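Local coordinates for eukaryotic translation initiation factor 2A (PDB 3WJ9), which probably directs the codon-dependent binding of methionyl-tRNAi to 40S ribosomal subunits early in the translation of a small number of specific mRNAs, at residues T76-F81 / S89-P94; L265-P270 / Y289-T294; F317-R322 / C359-D364. All coordinates share one frame; numbering follows the deposited sequence.

Interaction 1 (T76-F81 / S89-P94); sequences TYELGF and STWERP
Trp91 turns the edge of its six-membered ring toward the face of Tyr77, in an offset edge-to-face pair with centroids 5.3 Å apart and planes at 84°. The pair sits on the hairpin formed by the first two strands of a four-stranded beta-propeller blade, 76-81 and 87-92, which run antiparallel. Trp91 CG is anti to the backbone N (chi1 -175°), and beyond it the benzo edge reaches the start of the tyrosine side chain, with CE3 3.4 Å from Tyr77 CB and CZ3 equally close to Tyr77 CG. The backbones beside the rings are tied by hydrogen bonds: Tyr77 N donates to Trp91 O at 2.9 Å and Trp91 N to Glu78 O at 3.1 Å, while Ser89 N reaches Gly80 O at 2.9 Å. On the sheet face that carries Leu79 and Thr90, Leu79 CD2 meets Thr90 CG2 at 3.6 Å, and Thr90 OG1 is hydrogen-bonded to Trp109 of the next strand. The far end of Tyr77 is gripped from the side by Arg93, whose chain bends at chi3 (-65°). An alanine in place of Trp91 would probably leave the Tyr77 ring without the indole edge against it, held mainly at its hydroxyl by Arg93. In that grip NH2 and NE of Arg93 both donate to Tyr77 OH, at 2.8 and 3.0 Å, with the oxygen lying almost in the guanidinium plane.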
ATOM      1  N   THR A  76      11.104  -4.898 -16.217  1.00 59.24           N
ATOM      2  CA  THR A  76      10.274  -4.271 -15.192  1.00 55.26           C
ATOM      3  C   THR A  76      10.709  -4.686 -13.794  1.00 60.06           C
ATOM      4  O   THR A  76      11.273  -5.759 -13.604  1.00 69.29           O
ATOM      5  CB  THR A  76       8.783  -4.619 -15.366  1.00 51.72           C
ATOM      6  OG1 THR A  76       8.643  -6.028 -15.578  1.00 63.33           O
ATOM      7  CG2 THR A  76       8.200  -3.877 -16.555  1.00 57.23           C
ATOM      8  N   TYR A  77      10.450  -3.824 -12.819  1.00 54.80           N
ATOM      9  CA  TYR A  77      10.739  -4.136 -11.425  1.00 63.67           C
ATOM     10  C   TYR A  77       9.499  -3.927 -10.569  1.00 68.79           C
ATOM     11  O   TYR A  77       9.315  -4.597  -9.554  1.00 85.81           O
ATOM     12  CB  TYR A  77      11.882  -3.272 -10.891  1.00 48.45           C
ATOM     13  CG  TYR A  77      13.262  -3.668 -11.368  1.00 63.65           C
ATOM     14  CD1 TYR A  77      13.596  -3.628 -12.714  1.00 68.56           C
ATOM     15  CD2 TYR A  77      14.233  -4.076 -10.466  1.00 57.05           C
ATOM     16  CE1 TYR A  77      14.856  -3.989 -13.151  1.00 69.06           C
ATOM     17  CE2 TYR A  77      15.496  -4.439 -10.892  1.00 77.32           C
ATOM     18  CZ  TYR A  77      15.801  -4.393 -12.236  1.00 77.56           C
ATOM     19  OH  TYR A  77      17.058  -4.753 -12.667  1.00 83.42           O
ATOM     20  N   GLU A  78       8.656  -2.983 -10.978  1.00 57.78           N
ATOM     21  CA  GLU A  78       7.472  -2.631 -10.202  1.00 48.79           C
ATOM     22  C   GLU A  78       6.223  -2.532 -11.074  1.00 49.27           C
ATOM     23  O   GLU A  78       6.294  -2.167 -12.248  1.00 51.02           O
ATOM     24  CB  GLU A  78       7.697  -1.311  -9.456  1.00 45.92           C
ATOM     25  CG  GLU A  78       9.053  -1.212  -8.773  1.00 56.47           C
ATOM     26  CD  GLU A  78       8.948  -0.983  -7.280  1.00 79.70           C
ATOM     27  OE1 GLU A  78       7.845  -1.167  -6.726  1.00 91.43           O
ATOM     28  OE2 GLU A  78       9.973  -0.631  -6.661  1.00 82.39           O
ATOM     29  N   LEU A  79       5.079  -2.871 -10.488  1.00 54.39           N
ATOM     30  CA  LEU A  79       3.800  -2.834 -11.185  1.00 37.28           C
ATOM     31  C   LEU A  79       2.748  -2.187 -10.288  1.00 36.62           C
ATOM     32  O   LEU A  79       2.857  -2.233  -9.063  1.00 53.63           O
ATOM     33  CB  LEU A  79       3.368  -4.246 -11.595  1.00 51.71           C
ATOM     34  CG  LEU A  79       4.329  -5.066 -12.463  1.00 52.48           C
ATOM     35  CD1 LEU A  79       3.876  -6.516 -12.548  1.00 37.09           C
ATOM     36  CD2 LEU A  79       4.454  -4.468 -13.856  1.00 60.53           C
ATOM     37  N   GLY A  80       1.733  -1.579 -10.896  1.00 35.72           N
ATOM     38  CA  GLY A  80       0.697  -0.911 -10.131  1.00 30.80           C
ATOM     39  C   GLY A  80      -0.599  -0.715 -10.892  1.00 40.41           C
ATOM     40  O   GLY A  80      -0.603  -0.215 -12.015  1.00 51.08           O
ATOM     41  N   PHE A  81      -1.702  -1.115 -10.271  1.00 35.28           N
ATOM     42  CA  PHE A  81      -3.027  -0.919 -10.844  1.00 31.33           C
ATOM     43  C   PHE A  81      -3.644   0.389 -10.366  1.00 44.79           C
ATOM     44  O   PHE A  81      -3.529   0.749  -9.194  1.00 49.99           O
ATOM     45  CB  PHE A  81      -3.953  -2.080 -10.472  1.00 42.46           C
ATOM     46  CG  PHE A  81      -3.828  -3.284 -11.362  1.00 49.21           C
ATOM     47  CD1 PHE A  81      -4.472  -3.331 -12.586  1.00 45.47           C
ATOM     48  CD2 PHE A  81      -3.080  -4.378 -10.964  1.00 39.34           C
ATOM     49  CE1 PHE A  81      -4.367  -4.442 -13.399  1.00 39.42           C
ATOM     50  CE2 PHE A  81      -2.970  -5.492 -11.770  1.00 27.38           C
ATOM     51  CZ  PHE A  81      -3.615  -5.525 -12.991  1.00 30.09           C
ATOM     52  N   SER A  89       0.686   0.696 -14.406  1.00 41.24           N
ATOM     53  CA  SER A  89       1.969   1.370 -14.585  1.00 38.56           C
ATOM     54  C   SER A  89       3.136   0.405 -14.391  1.00 49.28           C
ATOM     55  O   SER A  89       3.091  -0.471 -13.529  1.00 50.47           O
ATOM     56  CB  SER A  89       2.092   2.552 -13.618  1.00 43.80           C
ATOM     57  OG  SER A  89       1.067   3.506 -13.842  1.00 50.17           O
ATOM     58  N   THR A  90       4.180   0.573 -15.199  1.00 53.68           N
ATOM     59  CA  THR A  90       5.334  -0.322 -15.163  1.00 40.20           C
ATOM     60  C   THR A  90       6.657   0.430 -15.035  1.00 46.53           C
ATOM     61  O   THR A  90       7.069   1.120 -15.959  1.00 45.11           O
ATOM     62  CB  THR A  90       5.402  -1.203 -16.430  1.00 47.70           C
ATOM     63  OG1 THR A  90       5.539  -0.367 -17.586  1.00 48.69           O
ATOM     64  CG2 THR A  90       4.148  -2.051 -16.567  1.00 41.68           C
ATOM     65  N   TRP A  91       7.323   0.279 -13.893  1.00 47.98           N
ATOM     66  CA  TRP A  91       8.643   0.873 -13.682  1.00 46.84           C
ATOM     67  C   TRP A  91       9.733  -0.024 -14.259  1.00 52.40           C
ATOM     68  O   TRP A  91       9.865  -1.183 -13.867  1.00 63.20           O
ATOM     69  CB  TRP A  91       8.903   1.108 -12.185  1.00 54.69           C
ATOM     70  CG  TRP A  91      10.204   1.833 -11.864  1.00 63.10           C
ATOM     71  CD1 TRP A  91      10.354   3.159 -11.607  1.00 60.16           C
ATOM     72  CD2 TRP A  91      11.513   1.256 -11.746  1.00 58.83           C
ATOM     73  NE1 TRP A  91      11.668   3.455 -11.354  1.00 69.47           N
ATOM     74  CE2 TRP A  91      12.404   2.302 -11.430  1.00 69.19           C
ATOM     75  CE3 TRP A  91      12.021  -0.037 -11.882  1.00 60.50           C
ATOM     76  CZ2 TRP A  91      13.770   2.094 -11.249  1.00 64.84           C
ATOM     77  CZ3 TRP A  91      13.380  -0.243 -11.701  1.00 68.47           C
ATOM     78  CH2 TRP A  91      14.237   0.818 -11.387  1.00 61.83           C
ATOM     79  N   GLU A  92      10.507   0.511 -15.198  1.00 58.28           N
ATOM     80  CA  GLU A  92      11.704  -0.171 -15.678  1.00 56.48           C
ATOM     81  C   GLU A  92      12.928   0.512 -15.083  1.00 61.60           C
ATOM     82  O   GLU A  92      12.817   1.595 -14.508  1.00 74.04           O
ATOM     83  CB  GLU A  92      11.779  -0.153 -17.206  1.00 55.52           C
ATOM     84  CG  GLU A  92      10.586  -0.774 -17.910  1.00 64.33           C
ATOM     85  CD  GLU A  92      10.714  -0.719 -19.421  1.00 68.33           C
ATOM     86  OE1 GLU A  92       9.795  -1.202 -20.116  1.00 53.32           O
ATOM     87  OE2 GLU A  92      11.734  -0.194 -19.915  1.00 77.09           O
ATOM     88  N   ARG A  93      14.092  -0.112 -15.216  1.00 60.74           N
ATOM     89  CA  ARG A  93      15.326   0.515 -14.760  1.00 65.82           C
ATOM     90  C   ARG A  93      15.714   1.616 -15.745  1.00 62.54           C
ATOM     91  O   ARG A  93      15.747   1.384 -16.953  1.00 67.97           O
ATOM     92  CB  ARG A  93      16.448  -0.517 -14.618  1.00 75.54           C
ATOM     93  CG  ARG A  93      17.719   0.041 -13.993  1.00 75.73           C
ATOM     94  CD  ARG A  93      18.815  -1.007 -13.872  1.00 82.39           C
ATOM     95  NE  ARG A  93      18.468  -2.083 -12.946  1.00 84.07           N
ATOM     96  CZ  ARG A  93      18.647  -2.025 -11.629  1.00 91.55           C
ATOM     97  NH1 ARG A  93      19.163  -0.938 -11.073  1.00 99.75           N
ATOM     98  NH2 ARG A  93      18.307  -3.054 -10.865  1.00 84.61           N
ATOM     99  N   PRO A  94      15.992   2.824 -15.230  1.00 62.61           N
ATOM    100  CA  PRO A  94      16.284   3.998 -16.064  1.00 77.36           C
ATOM    101  C   PRO A  94      17.513   3.834 -16.957  1.00 78.18           C
ATOM    102  O   PRO A  94      18.356   2.975 -16.702  1.00 76.53           O
ATOM    103  CB  PRO A  94      16.509   5.115 -15.035  1.00 67.10           C
ATOM    104  CG  PRO A  94      16.803   4.416 -13.755  1.00 66.78           C
ATOM    105  CD  PRO A  94      16.005   3.156 -13.796  1.00 70.77           C
TER

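Interaction 2 (L265-P270 / Y289-T294); sequences LDREGP and YMPAKT
Arg267 reaches over to 289-294, and together with Tyr289 it carries this surface contact, through one hydrogen bond and one cation-pi interaction. The hydrogen bond runs from Arg267 NE to Tyr289 O, 2.7 Å, nearly in line with the carbonyl, though the oxygen is tilted somewhat out of the guanidinium plane. Arg267 CG stands anti to the backbone N (chi1 -169°), and the side chain stays extended as far as NE, which carries that nitrogen to the Tyr289 carbonyl.

The cation-pi interaction uses the same two residues. Arg267 CZ lies 4.2 Å from the centroid of the Tyr289 ring, 26° off its normal, and NE sits over the ring centre. The two planes are inclined at 46°, so this is not a flat stack; NH2 comes nearest the ring at CE1, 3.3 Å away. Tyr289 OH lies over one face of the guanidinium and Pro291 O over the opposite one, the latter 3.6 Å from NE. The carbonyl oxygens of Tyr289 and Pro291 both lie close to the positive group and probably help to balance its charge.

Both segments belong to one beta-propeller blade: 265-270 leads into its first strand, 271-276, and Tyr289, selenomethionine Met290 and Pro291, which follows a cis peptide bond, turn the chain from strand 283-287 into strand 292-297.

Among the remaining polar approaches, Glu268 O meets the Tyr289 ring at its edge, 3.0 Å from CD2. Asp266 and Lys293 carry opposite charges, but OD2 and NZ remain 4.9 Å apart, too far for a salt bridge.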
ATOM      1  N   LEU A 265       3.016   8.410  22.431  1.00 59.04           N
ATOM      2  CA  LEU A 265       3.760   9.425  23.167  1.00 66.11           C
ATOM      3  C   LEU A 265       3.914   9.044  24.636  1.00 74.58           C
ATOM      4  O   LEU A 265       4.810   9.541  25.319  1.00 93.09           O
ATOM      5  CB  LEU A 265       3.074  10.790  23.034  1.00 47.46           C
ATOM      6  CG  LEU A 265       1.560  10.854  23.253  1.00 48.52           C
ATOM      7  CD1 LEU A 265       1.209  11.159  24.704  1.00 58.81           C
ATOM      8  CD2 LEU A 265       0.943  11.885  22.321  1.00 54.73           C
ATOM      9  N   ASP A 266       3.042   8.157  25.108  1.00 67.31           N
ATOM     10  CA  ASP A 266       3.067   7.692  26.496  1.00 52.47           C
ATOM     11  C   ASP A 266       4.383   7.003  26.840  1.00 53.33           C
ATOM     12  O   ASP A 266       4.760   6.898  28.009  1.00 63.42           O
ATOM     13  CB  ASP A 266       1.903   6.733  26.765  1.00 56.13           C
ATOM     14  CG  ASP A 266       0.550   7.390  26.583  1.00 80.77           C
ATOM     15  OD1 ASP A 266       0.463   8.621  26.761  1.00 83.27           O
ATOM     16  OD2 ASP A 266      -0.426   6.673  26.276  1.00 90.62           O
ATOM     17  N   ARG A 267       5.068   6.527  25.809  1.00 64.23           N
ATOM     18  CA  ARG A 267       6.352   5.865  25.968  1.00 58.49           C
ATOM     19  C   ARG A 267       7.370   6.531  25.049  1.00 41.02           C
ATOM     20  O   ARG A 267       7.150   6.624  23.842  1.00 45.66           O
ATOM     21  CB  ARG A 267       6.217   4.376  25.650  1.00 66.79           C
ATOM     22  CG  ARG A 267       7.414   3.518  26.011  1.00 47.79           C
ATOM     23  CD  ARG A 267       7.140   2.074  25.624  1.00 53.93           C
ATOM     24  NE  ARG A 267       8.043   1.142  26.287  1.00 60.29           N
ATOM     25  CZ  ARG A 267       7.829   0.631  27.495  1.00 58.48           C
ATOM     26  NH1 ARG A 267       6.739   0.966  28.173  1.00 57.74           N
ATOM     27  NH2 ARG A 267       8.703  -0.212  28.023  1.00 63.59           N
ATOM     28  N   GLU A 268       8.473   7.010  25.618  1.00 46.75           N
ATOM     29  CA  GLU A 268       9.485   7.695  24.820  1.00 71.72           C
ATOM     30  C   GLU A 268      10.187   6.698  23.906  1.00 67.08           C
ATOM     31  O   GLU A 268      10.577   5.616  24.332  1.00 59.82           O
ATOM     32  CB  GLU A 268      10.509   8.419  25.705  1.00 83.37           C
ATOM     33  CG  GLU A 268      11.909   8.481  25.091  1.00 97.20           C
ATOM     34  CD  GLU A 268      12.884   9.309  25.906  1.00117.35           C
ATOM     35  OE1 GLU A 268      13.820   8.732  26.498  1.00109.09           O
ATOM     36  OE2 GLU A 268      12.725  10.547  25.940  1.00116.50           O
ATOM     37  N   GLY A 269      10.343   7.072  22.641  1.00 63.09           N
ATOM     38  CA  GLY A 269      10.955   6.196  21.661  1.00 53.83           C
ATOM     39  C   GLY A 269      10.236   6.265  20.329  1.00 56.08           C
ATOM     40  O   GLY A 269       9.301   7.047  20.170  1.00 55.91           O
ATOM     41  N   PRO A 270      10.665   5.435  19.366  1.00 40.72           N
ATOM     42  CA  PRO A 270      10.122   5.456  18.004  1.00 47.73           C
ATOM     43  C   PRO A 270       8.710   4.891  17.906  1.00 43.30           C
ATOM     44  O   PRO A 270       8.325   4.046  18.713  1.00 44.93           O
ATOM     45  CB  PRO A 270      11.099   4.571  17.230  1.00 46.51           C
ATOM     46  CG  PRO A 270      11.610   3.618  18.249  1.00 37.65           C
ATOM     47  CD  PRO A 270      11.713   4.412  19.522  1.00 40.37           C
ATOM     48  N   TYR A 289      10.203   2.329  22.808  1.00 58.19           N
ATOM     49  CA  TYR A 289      11.154   1.230  22.891  1.00 55.91           C
ATOM     50  C   TYR A 289      10.456  -0.012  23.434  1.00 61.27           C
ATOM     51  O   TYR A 289       9.596   0.081  24.312  1.00 69.08           O
ATOM     52  CB  TYR A 289      12.357   1.602  23.768  1.00 54.40           C
ATOM     53  CG  TYR A 289      12.017   1.864  25.220  1.00 74.06           C
ATOM     54  CD1 TYR A 289      12.024   0.834  26.153  1.00 80.01           C
ATOM     55  CD2 TYR A 289      11.695   3.140  25.659  1.00 82.63           C
ATOM     56  CE1 TYR A 289      11.711   1.068  27.478  1.00 79.21           C
ATOM     57  CE2 TYR A 289      11.382   3.384  26.984  1.00 96.01           C
ATOM     58  CZ  TYR A 289      11.393   2.344  27.889  1.00 94.81           C
ATOM     59  OH  TYR A 289      11.083   2.576  29.211  1.00 85.24           O
HETATM   60  N   MSE A 290      10.843  -1.181  22.928  1.00 66.75           N
HETATM   61  CA  MSE A 290      10.197  -2.450  23.265  1.00 69.61           C
HETATM   62  C   MSE A 290      10.370  -2.813  24.709  1.00 54.69           C
HETATM   63  O   MSE A 290      11.414  -2.456  25.292  1.00 54.97           O
HETATM   64  CB  MSE A 290      10.846  -3.557  22.445  1.00 71.97           C
HETATM   65  CG  MSE A 290      11.091  -3.112  21.010  1.00 70.63           C
HETATM   66 SE   MSE A 290       9.556  -3.660  19.911  1.00142.48          SE
HETATM   67  CE  MSE A 290      10.414  -3.505  18.146  1.00 77.02           C
ATOM     68  N   PRO A 291       9.393  -3.488  25.317  1.00 57.70           N
ATOM     69  CA  PRO A 291       8.184  -3.980  24.645  1.00 63.74           C
ATOM     70  C   PRO A 291       7.219  -2.848  24.318  1.00 59.70           C
ATOM     71  O   PRO A 291       6.851  -2.068  25.194  1.00 54.06           O
ATOM     72  CB  PRO A 291       7.587  -4.949  25.667  1.00 61.41           C
ATOM     73  CG  PRO A 291       8.056  -4.438  26.980  1.00 60.80           C
ATOM     74  CD  PRO A 291       9.442  -3.911  26.728  1.00 66.83           C
ATOM     75  N   ALA A 292       6.839  -2.750  23.050  1.00 51.82           N
ATOM     76  CA  ALA A 292       6.066  -1.612  22.578  1.00 43.83           C
ATOM     77  C   ALA A 292       4.628  -1.663  23.070  1.00 52.63           C
ATOM     78  O   ALA A 292       3.953  -2.686  22.966  1.00 57.21           O
ATOM     79  CB  ALA A 292       6.101  -1.545  21.060  1.00 47.22           C
ATOM     80  N   LYS A 293       4.166  -0.544  23.616  1.00 48.24           N
ATOM     81  CA  LYS A 293       2.774  -0.413  24.009  1.00 44.83           C
ATOM     82  C   LYS A 293       1.953  -0.061  22.769  1.00 44.95           C
ATOM     83  O   LYS A 293       2.512   0.333  21.747  1.00 42.93           O
ATOM     84  CB  LYS A 293       2.613   0.651  25.101  1.00 40.50           C
ATOM     85  CG  LYS A 293       1.248   0.635  25.767  1.00 46.16           C
ATOM     86  CD  LYS A 293       1.000   1.845  26.643  1.00 47.17           C
ATOM     87  CE  LYS A 293       1.790   1.793  27.932  1.00 68.41           C
ATOM     88  NZ  LYS A 293       1.363   2.897  28.836  1.00 71.87           N
ATOM     89  N   THR A 294       0.637  -0.215  22.853  1.00 43.17           N
ATOM     90  CA  THR A 294      -0.241   0.080  21.727  1.00 33.02           C
ATOM     91  C   THR A 294      -1.498   0.814  22.191  1.00 40.68           C
ATOM     92  O   THR A 294      -2.085   0.461  23.212  1.00 46.44           O
ATOM     93  CB  THR A 294      -0.642  -1.209  20.980  1.00 52.19           C
ATOM     94  OG1 THR A 294       0.538  -1.902  20.554  1.00 51.37           O
ATOM     95  CG2 THR A 294      -1.506  -0.889  19.766  1.00 42.54           C
TER

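Interaction 3 (F317-R322 / C359-D364); sequences FSPNSR and CEFSPD
The backbones of 317-322 and 359-364 pass without hydrogen-bonding to each other, Ser318 and Phe361 standing 6.1 Å apart CA to CA, while 318-321 folds into a type I beta turn closed by Ser321 N to Ser318 O. Between them the Phe361 side chain does most of the touching. Ser318 CB lies over one face of the ring, 3.8 Å from its centroid and 14° off the normal, in a CH-pi contact displaced a little toward the rim. Chi1 of -74° sets Phe361 CG beside its own backbone N, and from there the ring reaches Ser318 CB; it also packs against Tyr323 and Leu325 of strand 323-327. Pro319 fills in beside the phenyl group: its CD is 3.5 Å from Phe361 CB, and its CB comes equally close to Pro363 O. The 318-321 turn is also tied to Ser365, just beyond 359-364, by the bond from Asn320 N to Ser365 OG.

At the end of the turn, Asn320 OD1 accepts from Arg322 N at 3.0 Å, an Asx turn in which the donor lies well above the carbonyl plane. Ser318 OG bonds to Tyr323 N, just as Ser362 OG bonds to Phe367 N. The two segments are equivalent pieces of the repeats WD 3 and WD 4, each with Phe-Ser-Pro followed by Asn or Asp: the turn between the first and second strands of a WD-type beta-propeller blade, here packed against its counterpart in the next blade.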
ATOM      1  N   PHE A 317      -5.570  -3.627  11.150  1.00 48.22           N
ATOM      2  CA  PHE A 317      -7.009  -3.715  11.370  1.00 41.64           C
ATOM      3  C   PHE A 317      -7.640  -4.666  10.358  1.00 39.79           C
ATOM      4  O   PHE A 317      -7.222  -4.718   9.200  1.00 46.15           O
ATOM      5  CB  PHE A 317      -7.665  -2.335  11.273  1.00 47.66           C
ATOM      6  CG  PHE A 317      -7.382  -1.436  12.447  1.00 46.48           C
ATOM      7  CD1 PHE A 317      -6.220  -0.687  12.498  1.00 43.58           C
ATOM      8  CD2 PHE A 317      -8.282  -1.337  13.494  1.00 50.61           C
ATOM      9  CE1 PHE A 317      -5.959   0.145  13.570  1.00 48.51           C
ATOM     10  CE2 PHE A 317      -8.029  -0.508  14.571  1.00 39.38           C
ATOM     11  CZ  PHE A 317      -6.864   0.233  14.610  1.00 34.08           C
ATOM     12  N   SER A 318      -8.640  -5.423  10.796  1.00 36.82           N
ATOM     13  CA  SER A 318      -9.387  -6.294   9.895  1.00 35.07           C
ATOM     14  C   SER A 318     -10.251  -5.448   8.967  1.00 41.12           C
ATOM     15  O   SER A 318     -10.700  -4.370   9.356  1.00 55.62           O
ATOM     16  CB  SER A 318     -10.257  -7.277  10.682  1.00 36.30           C
ATOM     17  OG  SER A 318     -11.224  -6.592  11.461  1.00 48.81           O
ATOM     18  N   PRO A 319     -10.467  -5.924   7.731  1.00 40.97           N
ATOM     19  CA  PRO A 319     -11.311  -5.250   6.739  1.00 40.70           C
ATOM     20  C   PRO A 319     -12.705  -4.915   7.264  1.00 38.06           C
ATOM     21  O   PRO A 319     -13.274  -3.894   6.878  1.00 60.30           O
ATOM     22  CB  PRO A 319     -11.393  -6.274   5.607  1.00 38.53           C
ATOM     23  CG  PRO A 319     -10.108  -6.994   5.684  1.00 32.50           C
ATOM     24  CD  PRO A 319      -9.786  -7.095   7.153  1.00 40.63           C
ATOM     25  N   ASN A 320     -13.245  -5.762   8.136  1.00 39.38           N
ATOM     26  CA  ASN A 320     -14.574  -5.528   8.692  1.00 41.84           C
ATOM     27  C   ASN A 320     -14.531  -4.594   9.899  1.00 49.10           C
ATOM     28  O   ASN A 320     -15.549  -4.371  10.554  1.00 51.81           O
ATOM     29  CB  ASN A 320     -15.239  -6.857   9.070  1.00 42.17           C
ATOM     30  CG  ASN A 320     -14.596  -7.519  10.278  1.00 45.51           C
ATOM     31  OD1 ASN A 320     -13.459  -7.217  10.641  1.00 45.23           O
ATOM     32  ND2 ASN A 320     -15.326  -8.435  10.904  1.00 47.32           N
ATOM     33  N   SER A 321     -13.342  -4.065  10.183  1.00 57.93           N
ATOM     34  CA  SER A 321     -13.123  -3.141  11.295  1.00 56.52           C
ATOM     35  C   SER A 321     -13.527  -3.713  12.652  1.00 58.26           C
ATOM     36  O   SER A 321     -13.769  -2.961  13.595  1.00 61.68           O
ATOM     37  CB  SER A 321     -13.873  -1.827  11.057  1.00 52.57           C
ATOM     38  OG  SER A 321     -13.287  -1.087  10.002  1.00 59.36           O
ATOM     39  N   ARG A 322     -13.597  -5.036  12.754  1.00 50.06           N
ATOM     40  CA  ARG A 322     -13.954  -5.670  14.016  1.00 47.96           C
ATOM     41  C   ARG A 322     -12.718  -6.152  14.769  1.00 57.04           C
ATOM     42  O   ARG A 322     -12.618  -5.987  15.984  1.00 73.25           O
ATOM     43  CB  ARG A 322     -14.908  -6.845  13.788  1.00 54.65           C
ATOM     44  CG  ARG A 322     -15.360  -7.510  15.081  1.00 53.06           C
ATOM     45  CD  ARG A 322     -16.026  -8.854  14.838  1.00 53.45           C
ATOM     46  NE  ARG A 322     -16.396  -9.505  16.093  1.00 70.83           N
ATOM     47  CZ  ARG A 322     -16.823 -10.759  16.188  1.00 75.56           C
ATOM     48  NH1 ARG A 322     -16.933 -11.509  15.100  1.00 87.81           N
ATOM     49  NH2 ARG A 322     -17.137 -11.267  17.372  1.00 58.68           N
ATOM     50  N   CYS A 359       1.846 -10.532   6.547  1.00 38.06           N
ATOM     51  CA  CYS A 359       0.612 -11.018   7.158  1.00 29.14           C
ATOM     52  C   CYS A 359      -0.579 -10.179   6.697  1.00 40.82           C
ATOM     53  O   CYS A 359      -0.454  -8.969   6.502  1.00 58.17           O
ATOM     54  CB  CYS A 359       0.729 -10.999   8.684  1.00 24.60           C
ATOM     55  SG  CYS A 359      -0.777 -11.451   9.569  1.00 48.87           S
ATOM     56  N   GLU A 360      -1.732 -10.819   6.526  1.00 45.12           N
ATOM     57  CA  GLU A 360      -2.891 -10.148   5.945  1.00 40.10           C
ATOM     58  C   GLU A 360      -4.191 -10.901   6.206  1.00 31.42           C
ATOM     59  O   GLU A 360      -4.250 -12.124   6.076  1.00 38.99           O
ATOM     60  CB  GLU A 360      -2.689  -9.974   4.435  1.00 34.60           C
ATOM     61  CG  GLU A 360      -3.796  -9.217   3.716  1.00 46.69           C
ATOM     62  CD  GLU A 360      -3.621  -9.232   2.208  1.00 56.86           C
ATOM     63  OE1 GLU A 360      -2.796 -10.029   1.713  1.00 49.60           O
ATOM     64  OE2 GLU A 360      -4.297  -8.440   1.518  1.00 71.68           O
ATOM     65  N   PHE A 361      -5.228 -10.161   6.579  1.00 27.94           N
ATOM     66  CA  PHE A 361      -6.564 -10.724   6.700  1.00 38.06           C
ATOM     67  C   PHE A 361      -7.117 -11.092   5.329  1.00 36.96           C
ATOM     68  O   PHE A 361      -6.791 -10.453   4.329  1.00 47.68           O
ATOM     69  CB  PHE A 361      -7.512  -9.734   7.378  1.00 37.96           C
ATOM     70  CG  PHE A 361      -7.298  -9.589   8.854  1.00 36.00           C
ATOM     71  CD1 PHE A 361      -6.344  -8.716   9.351  1.00 49.49           C
ATOM     72  CD2 PHE A 361      -8.072 -10.310   9.748  1.00 41.16           C
ATOM     73  CE1 PHE A 361      -6.157  -8.576  10.714  1.00 45.56           C
ATOM     74  CE2 PHE A 361      -7.891 -10.176  11.110  1.00 40.27           C
ATOM     75  CZ  PHE A 361      -6.931  -9.308  11.595  1.00 34.81           C
ATOM     76  N   SER A 362      -7.951 -12.125   5.290  1.00 47.13           N
ATOM     77  CA  SER A 362      -8.738 -12.411   4.101  1.00 36.82           C
ATOM     78  C   SER A 362      -9.751 -11.281   3.945  1.00 34.40           C
ATOM     79  O   SER A 362     -10.103 -10.637   4.934  1.00 32.60           O
ATOM     80  CB  SER A 362      -9.434 -13.768   4.217  1.00 34.68           C
ATOM     81  OG  SER A 362     -10.351 -13.776   5.297  1.00 43.06           O
ATOM     82  N   PRO A 363     -10.204 -11.023   2.706  1.00 36.21           N
ATOM     83  CA  PRO A 363     -11.206  -9.990   2.414  1.00 30.13           C
ATOM     84  C   PRO A 363     -12.386  -9.966   3.387  1.00 45.08           C
ATOM     85  O   PRO A 363     -12.872  -8.889   3.732  1.00 36.86           O
ATOM     86  CB  PRO A 363     -11.678 -10.367   1.010  1.00 32.20           C
ATOM     87  CG  PRO A 363     -10.466 -10.947   0.377  1.00 36.71           C
ATOM     88  CD  PRO A 363      -9.712 -11.663   1.473  1.00 30.61           C
ATOM     89  N   ASP A 364     -12.826 -11.138   3.834  1.00 45.06           N
ATOM     90  CA  ASP A 364     -13.990 -11.232   4.708  1.00 36.55           C
ATOM     91  C   ASP A 364     -13.614 -11.192   6.188  1.00 44.31           C
ATOM     92  O   ASP A 364     -14.459 -11.427   7.053  1.00 52.72           O
ATOM     93  CB  ASP A 364     -14.776 -12.509   4.400  1.00 43.01           C
ATOM     94  CG  ASP A 364     -13.977 -13.768   4.675  1.00 51.31           C
ATOM     95  OD1 ASP A 364     -12.735 -13.722   4.567  1.00 53.18           O
ATOM     96  OD2 ASP A 364     -14.593 -14.807   4.994  1.00 58.81           O
TER

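The chain is the beta-propeller portion of the longer factor, and the three contacts follow one another along it in numerical order. Interactions 1 and 2 each stay within a single blade: the first in WD 1, the second in WD 2. Interaction 3 instead joins the blade of strands 314-317 to 346-352 with that of strands 358-361 to 392-397. Interaction 1 lies across the chain's centre from the others, about 37 Å from interaction 2 and 28 Å from interaction 3, centre to centre. Interactions 2 and 3 are 25 Å apart by centres, with nearest atoms about 8 Å apart. Two contacts thus hold single blades together and the third joins neighbouring blades, the two kinds of contact that make a propeller ring.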